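Local structure of BamaA.19900.a (Balamuthia mandrillaris, 6VZZ) at residues 34-38 with 90-94; 21-25 with 52-57. The protein binds glucose and, as a glucokinase of the actin-like ATPase clan, probably phosphorylates it to glucose 6-phosphate at the expense of ATP. All blocks are in the same frame, centred on the assembly; numbering follows the deposited sequence.

Contact 1: residues 34-38 with 90-94; sequences GLKYY and LGVEA. With CA (calcium ion), chain C.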
ATOM      1  N   GLY A  34       7.060 -44.118  -0.488  1.00 66.60           N
ATOM      2  CA  GLY A  34       6.244 -43.825   0.666  1.00 61.35           C
ATOM      3  C   GLY A  34       5.050 -42.967   0.282  1.00 56.59           C
ATOM      4  O   GLY A  34       4.774 -42.706  -0.890  1.00 56.44           O
ATOM      5  N   LEU A  35       4.337 -42.523   1.310  1.00 53.23           N
ATOM      6  CA  LEU A  35       3.163 -41.670   1.146  1.00 50.18           C
ATOM      7  C   LEU A  35       3.480 -40.315   1.768  1.00 50.70           C
ATOM      8  O   LEU A  35       3.357 -40.135   2.983  1.00 52.37           O
ATOM      9  CB  LEU A  35       1.936 -42.297   1.788  1.00 48.54           C
ATOM     10  CG  LEU A  35       0.682 -41.421   1.805  1.00 48.45           C
ATOM     11  CD1 LEU A  35       0.149 -41.150   0.388  1.00 43.96           C
ATOM     12  CD2 LEU A  35      -0.372 -42.061   2.687  1.00 46.90           C
ATOM     13  N   LYS A  36       3.898 -39.369   0.942  1.00 48.30           N
ATOM     14  CA  LYS A  36       4.174 -38.009   1.382  1.00 49.36           C
ATOM     15  C   LYS A  36       3.005 -37.148   0.919  1.00 45.46           C
ATOM     16  O   LYS A  36       2.788 -36.997  -0.287  1.00 48.06           O
ATOM     17  CB  LYS A  36       5.515 -37.512   0.832  1.00 43.29           C
ATOM     18  N   TYR A  37       2.241 -36.609   1.873  1.00 42.83           N
ATOM     19  CA  TYR A  37       1.111 -35.735   1.580  1.00 42.57           C
ATOM     20  C   TYR A  37       1.132 -34.521   2.496  1.00 43.59           C
ATOM     21  O   TYR A  37       1.819 -34.495   3.522  1.00 42.86           O
ATOM     22  CB  TYR A  37      -0.230 -36.458   1.721  1.00 41.07           C
ATOM     23  CG  TYR A  37      -0.641 -36.796   3.127  1.00 39.56           C
ATOM     24  CD1 TYR A  37      -0.189 -37.957   3.741  1.00 41.29           C
ATOM     25  CD2 TYR A  37      -1.514 -35.973   3.836  1.00 39.66           C
ATOM     26  CE1 TYR A  37      -0.578 -38.285   5.028  1.00 40.56           C
ATOM     27  CE2 TYR A  37      -1.909 -36.290   5.135  1.00 38.08           C
ATOM     28  CZ  TYR A  37      -1.435 -37.451   5.722  1.00 41.36           C
ATOM     29  OH  TYR A  37      -1.811 -37.794   7.001  1.00 41.71           O
ATOM     30  N   TYR A  38       0.361 -33.506   2.111  1.00 42.62           N
ATOM     31  CA  TYR A  38       0.425 -32.209   2.769  1.00 39.83           C
ATOM     32  C   TYR A  38      -0.974 -31.700   3.099  1.00 40.59           C
ATOM     33  O   TYR A  38      -1.950 -32.017   2.410  1.00 40.51           O
ATOM     34  CB  TYR A  38       1.188 -31.214   1.895  1.00 40.92           C
ATOM     35  CG  TYR A  38       2.592 -31.680   1.599  1.00 44.98           C
ATOM     36  CD1 TYR A  38       2.844 -32.584   0.571  1.00 46.13           C
ATOM     37  CD2 TYR A  38       3.668 -31.242   2.365  1.00 47.25           C
ATOM     38  CE1 TYR A  38       4.124 -33.035   0.307  1.00 49.46           C
ATOM     39  CE2 TYR A  38       4.957 -31.686   2.106  1.00 50.16           C
ATOM     40  CZ  TYR A  38       5.178 -32.584   1.075  1.00 50.26           C
ATOM     41  OH  TYR A  38       6.452 -33.026   0.806  1.00 51.32           O
ATOM     42  N   LEU A  90      -5.454 -43.176   6.944  1.00 45.54           N
ATOM     43  CA  LEU A  90      -4.144 -43.143   6.308  1.00 43.51           C
ATOM     44  C   LEU A  90      -3.032 -43.736   7.153  1.00 43.62           C
ATOM     45  O   LEU A  90      -2.044 -44.218   6.593  1.00 44.15           O
ATOM     46  CB  LEU A  90      -3.757 -41.707   5.952  1.00 42.17           C
ATOM     47  CG  LEU A  90      -4.501 -41.013   4.821  1.00 42.64           C
ATOM     48  CD1 LEU A  90      -3.872 -39.656   4.600  1.00 40.08           C
ATOM     49  CD2 LEU A  90      -4.425 -41.853   3.572  1.00 45.03           C
ATOM     50  N   GLY A  91      -3.144 -43.695   8.476  1.00 40.15           N
ATOM     51  CA  GLY A  91      -2.053 -44.162   9.306  1.00 42.31           C
ATOM     52  C   GLY A  91      -0.837 -43.245   9.343  1.00 43.82           C
ATOM     53  O   GLY A  91      -0.344 -42.912  10.427  1.00 41.52           O
ATOM     54  N   VAL A  92      -0.346 -42.825   8.174  1.00 41.80           N
ATOM     55  CA  VAL A  92       0.916 -42.097   8.070  1.00 42.20           C
ATOM     56  C   VAL A  92       0.684 -40.602   8.278  1.00 44.47           C
ATOM     57  O   VAL A  92      -0.241 -40.017   7.700  1.00 41.54           O
ATOM     58  CB  VAL A  92       1.592 -42.375   6.718  1.00 41.94           C
ATOM     59  CG1 VAL A  92       2.860 -41.544   6.563  1.00 45.60           C
ATOM     60  CG2 VAL A  92       1.942 -43.845   6.611  1.00 41.40           C
ATOM     61  N   GLU A  93       1.529 -39.994   9.115  1.00 44.47           N
ATOM     62  CA  GLU A  93       1.493 -38.561   9.390  1.00 43.00           C
ATOM     63  C   GLU A  93       1.640 -37.728   8.123  1.00 42.30           C
ATOM     64  O   GLU A  93       2.240 -38.155   7.130  1.00 41.19           O
ATOM     65  CB  GLU A  93       2.627 -38.180  10.338  1.00 44.96           C
ATOM     66  CG  GLU A  93       2.275 -38.184  11.793  1.00 46.02           C
ATOM     67  CD  GLU A  93       3.469 -37.868  12.655  1.00 52.82           C
ATOM     68  OE1 GLU A  93       4.610 -37.817  12.116  1.00 49.78           O
ATOM     69  OE2 GLU A  93       3.260 -37.666  13.875  1.00 57.19           O
ATOM     70  N   ALA A  94       1.121 -36.504   8.191  1.00 41.95           N
ATOM     71  CA  ALA A  94       1.332 -35.516   7.143  1.00 40.53           C
ATOM     72  C   ALA A  94       2.769 -35.008   7.176  1.00 43.44           C
ATOM     73  O   ALA A  94       3.386 -34.887   8.242  1.00 44.77           O
ATOM     74  CB  ALA A  94       0.360 -34.346   7.311  1.00 38.26           C
TER
HETATM   75 CA    CA C 402       5.585 -36.546  14.064  1.00 53.81          CA
HETATM   76  O   HOH W   1       3.990 -36.508  15.797  1.00 49.71           O

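Contact 2: residues 21-25 with 52-57; sequences TLKQW and LARAED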
ATOM      1  N   THR A  21     -11.150 -42.340  -1.551  1.00 53.05           N
ATOM      2  CA  THR A  21      -9.911 -41.777  -2.086  1.00 53.34           C
ATOM      3  C   THR A  21      -8.722 -42.070  -1.177  1.00 56.00           C
ATOM      4  O   THR A  21      -7.645 -42.459  -1.650  1.00 55.50           O
ATOM      5  CB  THR A  21     -10.059 -40.269  -2.299  1.00 52.13           C
ATOM      6  OG1 THR A  21     -11.063 -40.026  -3.291  1.00 57.43           O
ATOM      7  CG2 THR A  21      -8.749 -39.665  -2.772  1.00 49.12           C
ATOM      8  N   LEU A  22      -8.888 -41.878   0.134  1.00 53.59           N
ATOM      9  CA  LEU A  22      -7.774 -42.118   1.047  1.00 51.26           C
ATOM     10  C   LEU A  22      -7.378 -43.590   1.079  1.00 53.12           C
ATOM     11  O   LEU A  22      -6.215 -43.909   1.347  1.00 50.57           O
ATOM     12  CB  LEU A  22      -8.128 -41.621   2.446  1.00 48.33           C
ATOM     13  CG  LEU A  22      -8.428 -40.122   2.471  1.00 50.05           C
ATOM     14  CD1 LEU A  22      -8.959 -39.697   3.823  1.00 45.82           C
ATOM     15  CD2 LEU A  22      -7.184 -39.327   2.094  1.00 49.82           C
ATOM     16  N   LYS A  23      -8.319 -44.502   0.810  1.00 53.94           N
ATOM     17  CA  LYS A  23      -7.945 -45.909   0.695  1.00 52.60           C
ATOM     18  C   LYS A  23      -7.022 -46.123  -0.495  1.00 52.32           C
ATOM     19  O   LYS A  23      -6.056 -46.887  -0.409  1.00 54.74           O
ATOM     20  CB  LYS A  23      -9.182 -46.799   0.574  1.00 54.16           C
ATOM     21  CG  LYS A  23     -10.106 -46.782   1.784  1.00 57.80           C
ATOM     22  CD  LYS A  23     -11.169 -47.878   1.701  1.00 59.71           C
ATOM     23  CE  LYS A  23     -12.295 -47.623   2.697  1.00 61.33           C
ATOM     24  NZ  LYS A  23     -13.021 -48.875   3.027  1.00 70.07           N
ATOM     25  N   GLN A  24      -7.295 -45.446  -1.613  1.00 51.90           N
ATOM     26  CA  GLN A  24      -6.413 -45.561  -2.769  1.00 52.93           C
ATOM     27  C   GLN A  24      -5.035 -44.976  -2.472  1.00 52.18           C
ATOM     28  O   GLN A  24      -4.017 -45.511  -2.923  1.00 55.45           O
ATOM     29  CB  GLN A  24      -7.043 -44.875  -3.986  1.00 57.75           C
ATOM     30  CG  GLN A  24      -8.279 -45.584  -4.564  1.00 61.13           C
ATOM     31  CD  GLN A  24      -8.954 -44.799  -5.694  1.00 69.53           C
ATOM     32  OE1 GLN A  24      -9.204 -43.593  -5.579  1.00 65.59           O
ATOM     33  NE2 GLN A  24      -9.253 -45.489  -6.791  1.00 76.36           N
ATOM     34  N   TRP A  25      -4.980 -43.891  -1.696  1.00 52.04           N
ATOM     35  CA  TRP A  25      -3.710 -43.214  -1.442  1.00 49.78           C
ATOM     36  C   TRP A  25      -2.753 -44.079  -0.636  1.00 53.08           C
ATOM     37  O   TRP A  25      -1.552 -44.128  -0.930  1.00 55.47           O
ATOM     38  CB  TRP A  25      -3.953 -41.902  -0.699  1.00 49.64           C
ATOM     39  CG  TRP A  25      -4.356 -40.766  -1.572  1.00 51.49           C
ATOM     40  CD1 TRP A  25      -4.761 -40.830  -2.874  1.00 50.42           C
ATOM     41  CD2 TRP A  25      -4.378 -39.383  -1.210  1.00 50.28           C
ATOM     42  NE1 TRP A  25      -5.040 -39.569  -3.345  1.00 50.87           N
ATOM     43  CE2 TRP A  25      -4.818 -38.662  -2.344  1.00 49.96           C
ATOM     44  CE3 TRP A  25      -4.077 -38.682  -0.036  1.00 45.18           C
ATOM     45  CZ2 TRP A  25      -4.964 -37.274  -2.340  1.00 46.84           C
ATOM     46  CZ3 TRP A  25      -4.219 -37.305  -0.032  1.00 45.50           C
ATOM     47  CH2 TRP A  25      -4.659 -36.615  -1.179  1.00 47.56           C
ATOM     48  N   LEU A  52      -6.170 -32.022   1.597  1.00 40.66           N
ATOM     49  CA  LEU A  52      -4.929 -32.767   1.493  1.00 40.70           C
ATOM     50  C   LEU A  52      -4.507 -32.849   0.034  1.00 42.47           C
ATOM     51  O   LEU A  52      -5.345 -32.852  -0.875  1.00 43.27           O
ATOM     52  CB  LEU A  52      -5.073 -34.179   2.051  1.00 37.66           C
ATOM     53  CG  LEU A  52      -5.775 -34.344   3.390  1.00 38.92           C
ATOM     54  CD1 LEU A  52      -5.927 -35.827   3.692  1.00 38.34           C
ATOM     55  CD2 LEU A  52      -5.026 -33.626   4.511  1.00 36.39           C
ATOM     56  N   ALA A  53      -3.198 -32.913  -0.181  1.00 40.98           N
ATOM     57  CA  ALA A  53      -2.657 -33.170  -1.507  1.00 47.90           C
ATOM     58  C   ALA A  53      -1.362 -33.957  -1.356  1.00 48.48           C
ATOM     59  O   ALA A  53      -0.562 -33.681  -0.458  1.00 46.69           O
ATOM     60  CB  ALA A  53      -2.414 -31.874  -2.288  1.00 44.48           C
ATOM     61  N   ARG A  54      -1.177 -34.951  -2.219  1.00 48.88           N
ATOM     62  CA  ARG A  54       0.053 -35.720  -2.194  1.00 52.63           C
ATOM     63  C   ARG A  54       1.172 -34.929  -2.861  1.00 57.16           C
ATOM     64  O   ARG A  54       0.949 -33.901  -3.500  1.00 60.03           O
ATOM     65  CB  ARG A  54      -0.138 -37.071  -2.886  1.00 55.56           C
ATOM     66  CG  ARG A  54      -1.144 -37.987  -2.211  1.00 51.36           C
ATOM     67  CD  ARG A  54      -1.474 -39.169  -3.095  1.00 51.73           C
ATOM     68  NE  ARG A  54      -2.107 -38.736  -4.332  1.00 57.00           N
ATOM     69  CZ  ARG A  54      -2.360 -39.532  -5.366  1.00 58.94           C
ATOM     70  NH1 ARG A  54      -2.030 -40.816  -5.311  1.00 53.80           N
ATOM     71  NH2 ARG A  54      -2.937 -39.037  -6.459  1.00 60.59           N
ATOM     72  N   ALA A  55       2.396 -35.436  -2.712  1.00 59.34           N
ATOM     73  CA  ALA A  55       3.558 -34.772  -3.299  1.00 61.17           C
ATOM     74  C   ALA A  55       3.405 -34.580  -4.804  1.00 65.17           C
ATOM     75  O   ALA A  55       3.841 -33.561  -5.350  1.00 70.93           O
ATOM     76  CB  ALA A  55       4.820 -35.578  -2.993  1.00 55.30           C
ATOM     77  N   GLU A  56       2.784 -35.540  -5.491  1.00 67.44           N
ATOM     78  CA  GLU A  56       2.686 -35.501  -6.948  1.00 73.81           C
ATOM     79  C   GLU A  56       1.420 -34.822  -7.465  1.00 74.37           C
ATOM     80  O   GLU A  56       1.350 -34.510  -8.658  1.00 82.46           O
ATOM     81  CB  GLU A  56       2.767 -36.918  -7.530  1.00 72.07           C
ATOM     82  CG  GLU A  56       1.584 -37.806  -7.191  1.00 70.29           C
ATOM     83  CD  GLU A  56       1.810 -38.644  -5.941  1.00 73.82           C
ATOM     84  OE1 GLU A  56       2.450 -38.147  -4.979  1.00 73.74           O
ATOM     85  OE2 GLU A  56       1.346 -39.807  -5.925  1.00 75.61           O
ATOM     86  N   ASP A  57       0.421 -34.600  -6.616  1.00 71.74           N
ATOM     87  CA  ASP A  57      -0.754 -33.814  -6.987  1.00 70.24           C
ATOM     88  C   ASP A  57      -0.343 -32.351  -7.053  1.00 75.60           C
ATOM     89  O   ASP A  57      -0.259 -31.670  -6.030  1.00 76.46           O
ATOM     90  CB  ASP A  57      -1.877 -34.004  -5.972  1.00 63.09           C
ATOM     91  CG  ASP A  57      -2.303 -35.442  -5.825  1.00 61.40           C
ATOM     92  OD1 ASP A  57      -2.170 -36.222  -6.799  1.00 64.22           O
ATOM     93  OD2 ASP A  57      -2.778 -35.787  -4.721  1.00 55.53           O
TER

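Contact 1: residues 34-38 with 90-94
The phenol ring of Y37 is sandwiched between the two ends of segment 90-94. L90 CD1 lies over one face, 3.8 Å from the centroid of the Y37 ring, and A94 CA over the opposite face, 4.0 Å from the same centroid, so that both make CH-pi contacts. At the ring edge Y37 OH donates a hydrogen bond to V92 O (2.8 Å), which satisfies a carbonyl of a segment without regular secondary structure. The chain can fold round the ring because it turns sharply after L90: G91 leaves the helix with positive phi and brings V92 and A94 back toward the tyrosine. L35, two residues before Y37, points its CA-to-CB bond toward 90-94 and extends the apolar patch, with L35 CD2 4.2 Å from L90 CD2 and 4.5 Å from V92 CB. The CA-to-CB bond of E93 instead points away from 34-38, and its carboxylate binds a calcium ion through both oxygens, E93 OE1 at 2.5 Å and E93 OE2 at 2.6 Å from the ion; a water at 2.4 Å is a further ligand. E93 is not among the residues that line the glucose pocket. The contact thus packs the lead-in and first residue of strand 37-43 against the turn joining helix 72-90 to strand 96-101, the parallel neighbour of strand 37-43 in the sheet, and Y37 also pairs through its backbone with S95.

Contact 2: residues 21-25 with 52-57
L52 begins the contact from strand 47-54, its CB 3.9 Å from W25 CZ3 and its CD1 4.0 Å from L22 CD2, so two side chains about one helical turn apart rest on it. At A53 the side chain points away and the backbone does the touching, with A53 CA 4.0 Å from W25 CH2. R54 then lays its guanidinium flat on the W25 indole, centres 3.9 Å apart and planes at 8°, a cation-pi stack in which R54 CD also sits 3.4 Å from the centroid of the five-membered ring. Past the strand end, E56 OE2 adds a long, purely electrostatic salt bridge to R54 NH1 (3.6 Å), and D57 holds the arginine in its pose: R54 NE donates to D57 OD2 (3.0 Å) and R54 NH2 forms a salt bridge with D57 OD1 (2.9 Å). The last turn of helix 16-25 therefore covers the end of strand 47-54, running at 28° to it with axes 11.3 Å apart, while L22 also reaches helix 72-90 and strand 62-68.

How the contacts relate
From the N terminus, helix 16-25 comes first, and contact 2 closes a loop from its last turn to residues 52-57, spanning strand 37-43 and most of strand 47-54. Contact 1 starts inside that loop, at 34-38, and closes beyond it at 90-94, so the two cross rather than nest. Their centres are 8 Å apart and they meet directly: strands 37-43 and 47-54 are antiparallel neighbours, with probable hydrogen bonds from Y38 N to A53 O (2.7 Å) and from A55 N to K36 O (2.9 Å), while L90 CD2 packs on L22 O at 3.5 Å. Together they tie the N-terminal helix and the end of helix 72-90 to the adjacent inner strands 37-43 and 47-54 of the five-stranded sheet.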